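Local coordinates for protein beta-xylanase (Caldicellulosiruptor kristjanssonii, PDB 7NWN) that probably binds plant cell-wall carbohydrate through its family 9 binding module, as part of a multimodular hyperthermostable xylanase-glucuronoyl esterase, at residues D92-F97 with Y115-N120; Y119-T124 with F133-K138. One frame throughout, in Å; residues are numbered along the deposited sequence.

Contact 1: D92-F97 with Y115-N120; sequences DSVEIF and YRVNYN. With CA (calcium ion), chain Q.
Val94 and Val117 face each other as a hydrogen-bonded pair of antiparallel strands, 93-97 and 115-118, in a beta sheet of the family 9 carbohydrate-binding module. The strand axes run at 162°, and the ladder alternates hydrogen-bonded and non-hydrogen-bonded pairs. Val94 and Val117 exchange two backbone bonds, Val94 N to Val117 O at 2.9 Å and the reciprocal one from Val117 N; Ile96 and Tyr115 do the same one step on. Between them, the Glu95-Arg116 pair brings Glu95 CA close to Tyr115 O in a CA-H...O contact.

Apolar packing lies on the face of Val94, Ile96, Tyr115 and Val117. The two valine side chains run alongside one another out of the sheet, Val94 CG2 3.8 Å from Val117 CG1; strands 133-140 and 143-151 supply further partners for this face.

The other face is polar. Arg116 starts with CG anti to its N (chi1 -177°) and bends at chi3, which brings NE within 2.8 Å of Glu95 OE2 in a salt bridge; a weak NH2 bond goes to the same oxygen. That oxygen lies at the guanidinium edge, in its plane, yet NE meets it from above the carboxylate, the two planes being 85° apart. Asn169 also binds Glu95 OE2, His114 binds OE1, and Asp126 pairs with Arg116 NH2. A leucine in place of Arg116 would probably leave the carboxylates of Glu95 and Asp126 without their shared positive partner.

At the loop end, Tyr119 N makes a weak bond to Asp92 O, which also lies at the tyrosine ring edge. Asp92 itself chelates calcium alongside the Asp78 carboxylate, the backbone oxygens of Val80 and Ala171, and a water, with OD1 and OD2 each 2.6 Å from the metal.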
# COMPACT_ATOMS: atom_id res chain seq x y z
N ASP A 92 -3.40 -10.97 -10.08
CA ASP A 92 -4.01 -10.49 -8.85
C ASP A 92 -2.88 -9.95 -7.95
O ASP A 92 -1.97 -10.69 -7.63
CB ASP A 92 -4.70 -11.64 -8.13
CG ASP A 92 -6.08 -11.96 -8.70
OD1 ASP A 92 -6.91 -11.05 -8.82
OD2 ASP A 92 -6.31 -13.11 -9.01
N SER A 93 -2.94 -8.66 -7.61
CA SER A 93 -1.79 -7.95 -7.08
C SER A 93 -2.31 -6.68 -6.43
O SER A 93 -3.45 -6.28 -6.66
CB SER A 93 -0.75 -7.69 -8.17
OG SER A 93 -1.32 -6.97 -9.23
N VAL A 94 -1.48 -6.10 -5.55
CA VAL A 94 -1.80 -4.79 -5.02
C VAL A 94 -0.67 -3.82 -5.44
O VAL A 94 0.45 -4.24 -5.62
CB VAL A 94 -2.02 -4.78 -3.49
CG1 VAL A 94 -3.08 -5.76 -3.02
CG2 VAL A 94 -0.74 -4.94 -2.73
N GLU A 95 -0.99 -2.53 -5.59
CA GLU A 95 0.03 -1.55 -5.96
C GLU A 95 -0.04 -0.41 -4.96
O GLU A 95 -1.12 -0.05 -4.47
CB GLU A 95 -0.31 -0.96 -7.32
CG GLU A 95 -0.29 -1.99 -8.45
CD GLU A 95 -0.49 -1.45 -9.84
OE1 GLU A 95 -0.55 -0.21 -10.01
OE2 GLU A 95 -0.59 -2.27 -10.77
N ILE A 96 1.15 0.12 -4.64
CA ILE A 96 1.32 1.18 -3.65
C ILE A 96 2.09 2.28 -4.37
O ILE A 96 3.10 2.00 -4.99
CB ILE A 96 2.07 0.66 -2.39
CG1 ILE A 96 1.21 -0.40 -1.68
CG2 ILE A 96 2.39 1.81 -1.40
CD1 ILE A 96 2.05 -1.34 -0.83
N PHE A 97 1.58 3.50 -4.27
CA PHE A 97 2.18 4.68 -4.87
C PHE A 97 2.52 5.66 -3.74
O PHE A 97 1.70 5.82 -2.84
CB PHE A 97 1.13 5.35 -5.76
CG PHE A 97 0.48 4.49 -6.84
CD1 PHE A 97 -0.51 3.56 -6.52
CD2 PHE A 97 0.83 4.66 -8.18
CE1 PHE A 97 -1.16 2.84 -7.51
CE2 PHE A 97 0.18 3.94 -9.19
CZ PHE A 97 -0.82 3.04 -8.85
N TYR A 115 5.09 0.67 -6.58
CA TYR A 115 5.48 -0.72 -6.31
C TYR A 115 4.24 -1.59 -6.47
O TYR A 115 3.12 -1.09 -6.36
CB TYR A 115 5.98 -0.84 -4.87
CG TYR A 115 7.29 -0.14 -4.60
CD1 TYR A 115 8.42 -0.36 -5.38
CD2 TYR A 115 7.42 0.72 -3.52
CE1 TYR A 115 9.62 0.29 -5.11
CE2 TYR A 115 8.63 1.34 -3.21
CZ TYR A 115 9.73 1.16 -4.03
OH TYR A 115 10.92 1.77 -3.72
N ARG A 116 4.47 -2.89 -6.70
CA ARG A 116 3.39 -3.87 -6.91
C ARG A 116 3.86 -5.18 -6.28
O ARG A 116 5.06 -5.47 -6.35
CB ARG A 116 3.15 -4.09 -8.42
CG ARG A 116 2.00 -5.04 -8.79
CD ARG A 116 1.88 -5.28 -10.33
NE ARG A 116 1.54 -4.01 -11.02
CZ ARG A 116 2.41 -3.19 -11.62
NH1 ARG A 116 3.70 -3.52 -11.72
NH2 ARG A 116 1.99 -2.04 -12.12
N VAL A 117 2.93 -5.95 -5.67
CA VAL A 117 3.26 -7.28 -5.20
C VAL A 117 2.02 -8.14 -5.44
O VAL A 117 0.89 -7.67 -5.21
CB VAL A 117 3.70 -7.29 -3.70
CG1 VAL A 117 2.69 -6.61 -2.78
CG2 VAL A 117 4.08 -8.67 -3.18
N ASN A 118 2.23 -9.34 -6.01
CA ASN A 118 1.11 -10.25 -6.23
C ASN A 118 0.89 -11.16 -5.01
O ASN A 118 1.67 -11.14 -4.06
CB ASN A 118 1.30 -11.00 -7.55
CG ASN A 118 2.29 -12.15 -7.52
OD1 ASN A 118 2.79 -12.56 -6.48
ND2 ASN A 118 2.56 -12.72 -8.69
N TYR A 119 -0.15 -12.02 -5.06
CA TYR A 119 -0.54 -12.81 -3.89
C TYR A 119 0.53 -13.86 -3.58
O TYR A 119 0.51 -14.33 -2.46
CB TYR A 119 -1.93 -13.47 -4.09
CG TYR A 119 -1.96 -14.41 -5.26
CD1 TYR A 119 -2.20 -13.93 -6.55
CD2 TYR A 119 -1.62 -15.74 -5.12
CE1 TYR A 119 -2.17 -14.78 -7.65
CE2 TYR A 119 -1.62 -16.61 -6.21
CZ TYR A 119 -1.88 -16.13 -7.49
OH TYR A 119 -1.82 -16.95 -8.60
N ASN A 120 1.44 -14.20 -4.53
CA ASN A 120 2.57 -15.11 -4.29
C ASN A 120 3.83 -14.36 -3.81
O ASN A 120 4.93 -14.95 -3.77
CB ASN A 120 2.94 -15.95 -5.52
CG ASN A 120 1.90 -17.01 -5.76
OD1 ASN A 120 1.32 -17.53 -4.80
ND2 ASN A 120 1.60 -17.26 -7.02
CA CA Q . -8.85 -12.72 -8.92
O HOH W 1 -11.34 -13.05 -9.58

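Contact 2: Y119-T124 with F133-K138; sequences YNNFKT and FYTKTK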
# COMPACT_ATOMS: atom_id res chain seq x y z
N TYR A 119 -0.15 -12.02 -5.06
CA TYR A 119 -0.54 -12.81 -3.89
C TYR A 119 0.53 -13.86 -3.58
O TYR A 119 0.51 -14.33 -2.46
CB TYR A 119 -1.93 -13.47 -4.09
CG TYR A 119 -1.96 -14.41 -5.26
CD1 TYR A 119 -2.20 -13.93 -6.55
CD2 TYR A 119 -1.62 -15.74 -5.12
CE1 TYR A 119 -2.17 -14.78 -7.65
CE2 TYR A 119 -1.62 -16.61 -6.21
CZ TYR A 119 -1.88 -16.13 -7.49
OH TYR A 119 -1.82 -16.95 -8.60
N ASN A 120 1.44 -14.20 -4.53
CA ASN A 120 2.57 -15.11 -4.29
C ASN A 120 3.83 -14.36 -3.81
O ASN A 120 4.93 -14.95 -3.77
CB ASN A 120 2.94 -15.95 -5.52
CG ASN A 120 1.90 -17.01 -5.76
OD1 ASN A 120 1.32 -17.53 -4.80
ND2 ASN A 120 1.60 -17.26 -7.02
N ASN A 121 3.65 -13.07 -3.52
CA ASN A 121 4.73 -12.23 -2.99
C ASN A 121 5.79 -11.84 -4.03
O ASN A 121 6.91 -11.43 -3.64
CB ASN A 121 5.47 -12.87 -1.81
CG ASN A 121 6.09 -11.79 -0.93
OD1 ASN A 121 5.47 -10.75 -0.72
ND2 ASN A 121 7.26 -12.06 -0.38
N PHE A 122 5.41 -11.93 -5.32
CA PHE A 122 6.30 -11.51 -6.42
C PHE A 122 6.17 -9.99 -6.56
O PHE A 122 5.08 -9.46 -6.81
CB PHE A 122 5.90 -12.22 -7.73
CG PHE A 122 6.65 -11.71 -8.94
CD1 PHE A 122 8.02 -11.91 -9.07
CD2 PHE A 122 5.99 -11.00 -9.95
CE1 PHE A 122 8.72 -11.42 -10.16
CE2 PHE A 122 6.69 -10.53 -11.06
CZ PHE A 122 8.06 -10.73 -11.14
N LYS A 123 7.28 -9.30 -6.40
CA LYS A 123 7.29 -7.84 -6.41
C LYS A 123 7.82 -7.29 -7.74
O LYS A 123 8.80 -7.79 -8.28
CB LYS A 123 8.28 -7.35 -5.35
CG LYS A 123 7.84 -7.57 -3.91
CD LYS A 123 9.10 -7.56 -3.01
CE LYS A 123 9.84 -8.88 -2.95
NZ LYS A 123 9.04 -9.97 -2.27
N THR A 124 7.25 -6.15 -8.16
CA THR A 124 7.79 -5.39 -9.29
C THR A 124 7.82 -3.90 -8.89
O THR A 124 7.03 -3.46 -8.04
CB THR A 124 6.96 -5.61 -10.58
OG1 THR A 124 5.58 -5.58 -10.23
CG2 THR A 124 7.25 -6.93 -11.26
N PHE A 133 11.64 -1.88 -0.81
CA PHE A 133 10.32 -2.51 -0.71
C PHE A 133 10.50 -3.93 -0.16
O PHE A 133 11.27 -4.74 -0.70
CB PHE A 133 9.65 -2.54 -2.09
CG PHE A 133 8.21 -2.99 -2.19
CD1 PHE A 133 7.26 -2.47 -1.34
CD2 PHE A 133 7.79 -3.78 -3.26
CE1 PHE A 133 5.91 -2.79 -1.47
CE2 PHE A 133 6.44 -4.10 -3.42
CZ PHE A 133 5.50 -3.64 -2.51
N TYR A 134 9.83 -4.19 0.98
CA TYR A 134 9.99 -5.50 1.59
C TYR A 134 8.60 -6.02 1.94
O TYR A 134 7.86 -5.31 2.63
CB TYR A 134 10.80 -5.35 2.87
CG TYR A 134 11.05 -6.59 3.68
CD1 TYR A 134 11.23 -7.85 3.10
CD2 TYR A 134 11.13 -6.49 5.07
CE1 TYR A 134 11.48 -8.95 3.89
CE2 TYR A 134 11.39 -7.59 5.88
CZ TYR A 134 11.56 -8.83 5.28
OH TYR A 134 11.83 -9.89 6.09
N THR A 135 8.28 -7.26 1.49
CA THR A 135 6.88 -7.70 1.57
C THR A 135 6.83 -9.16 2.01
O THR A 135 7.75 -9.93 1.73
CB THR A 135 6.14 -7.56 0.22
OG1 THR A 135 6.80 -8.42 -0.70
CG2 THR A 135 6.12 -6.14 -0.32
N LYS A 136 5.68 -9.53 2.59
CA LYS A 136 5.27 -10.91 2.79
C LYS A 136 3.79 -11.01 2.42
O LYS A 136 3.07 -10.02 2.56
CB LYS A 136 5.42 -11.27 4.27
CG LYS A 136 6.87 -11.30 4.72
CD LYS A 136 7.67 -12.40 4.12
CE LYS A 136 9.08 -12.37 4.68
NZ LYS A 136 10.00 -13.18 3.84
N THR A 137 3.36 -12.20 1.99
CA THR A 137 1.95 -12.38 1.70
C THR A 137 1.50 -13.66 2.40
O THR A 137 2.30 -14.46 2.81
CB THR A 137 1.65 -12.49 0.19
OG1 THR A 137 2.30 -13.65 -0.31
CG2 THR A 137 2.08 -11.27 -0.59
N LYS A 138 0.19 -13.81 2.52
CA LYS A 138 -0.35 -15.03 3.09
C LYS A 138 -1.62 -15.33 2.31
O LYS A 138 -2.44 -14.44 2.14
CB LYS A 138 -0.68 -14.84 4.57
CG LYS A 138 -1.13 -16.15 5.25
CD LYS A 138 -1.40 -15.98 6.75
CE LYS A 138 -1.66 -17.34 7.41
NZ LYS A 138 -2.04 -17.09 8.80
O HOH W 2 10.21 -9.27 0.15
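Asn121 and Thr135 form the tight centre of this contact, their side chains overlapping head to tail. Asn121 extends CG anti to its N (chi1 -154°), and its amide grips one residue twice: OD1 accepts from Thr135 OG1 at 2.7 Å, while ND2 donates to Thr135 O at 3.0 Å. Thr135 O lies close to the plane of the Asn121 amide, but ND2 stands above the carbonyl plane of Thr135. Thr137 OG1 donates to Tyr119 O at 2.9 Å, and its CG2 packs 3.4 Å from Asn121 OD1.

Lys123 borders the wetter side. Bends at chi3 and chi4 turn the chain back on itself and carry NZ to Asn121 O (2.9 Å). NZ also donates to Thr135 OG1 at 3.1 Å and to a water shared with Thr135 N. Thr135 OG1 thus donates to Asn121 and accepts from Lys123. Deeper in, the lysine's CG lies 3.8 Å from Phe133 CE2, approaching the ring obliquely; Phe133 also stacks on Tyr115.

Side chains, rather than a backbone ladder, tie a turn and short strand to an outer strand of the four-stranded sheet, linking the edges of the two sheets as in the beta-sandwich of family 9 carbohydrate-binding modules.

The two contacts have centres about 7 Å apart and follow each other along the chain, overlapping at Tyr119 and Asn120, where strand 112-118 gives way to the turn before strand 123-125. Contact 1 pairs strands 93-99 and 112-118 within the larger mixed sheet; strand 123-125 extends that sheet, with a probable hydrogen bond from Thr124 N to Arg116 O at 2.9 Å. Contact 2 then crosses to strand 133-140 of the separate four-stranded sheet. Packing of Phe133 CE2 against Tyr115 CB at 3.6 Å joins the contacts directly. Together they take the chain from one sheet to the other, with Asp92 of contact 1 binding one of the calcium ions.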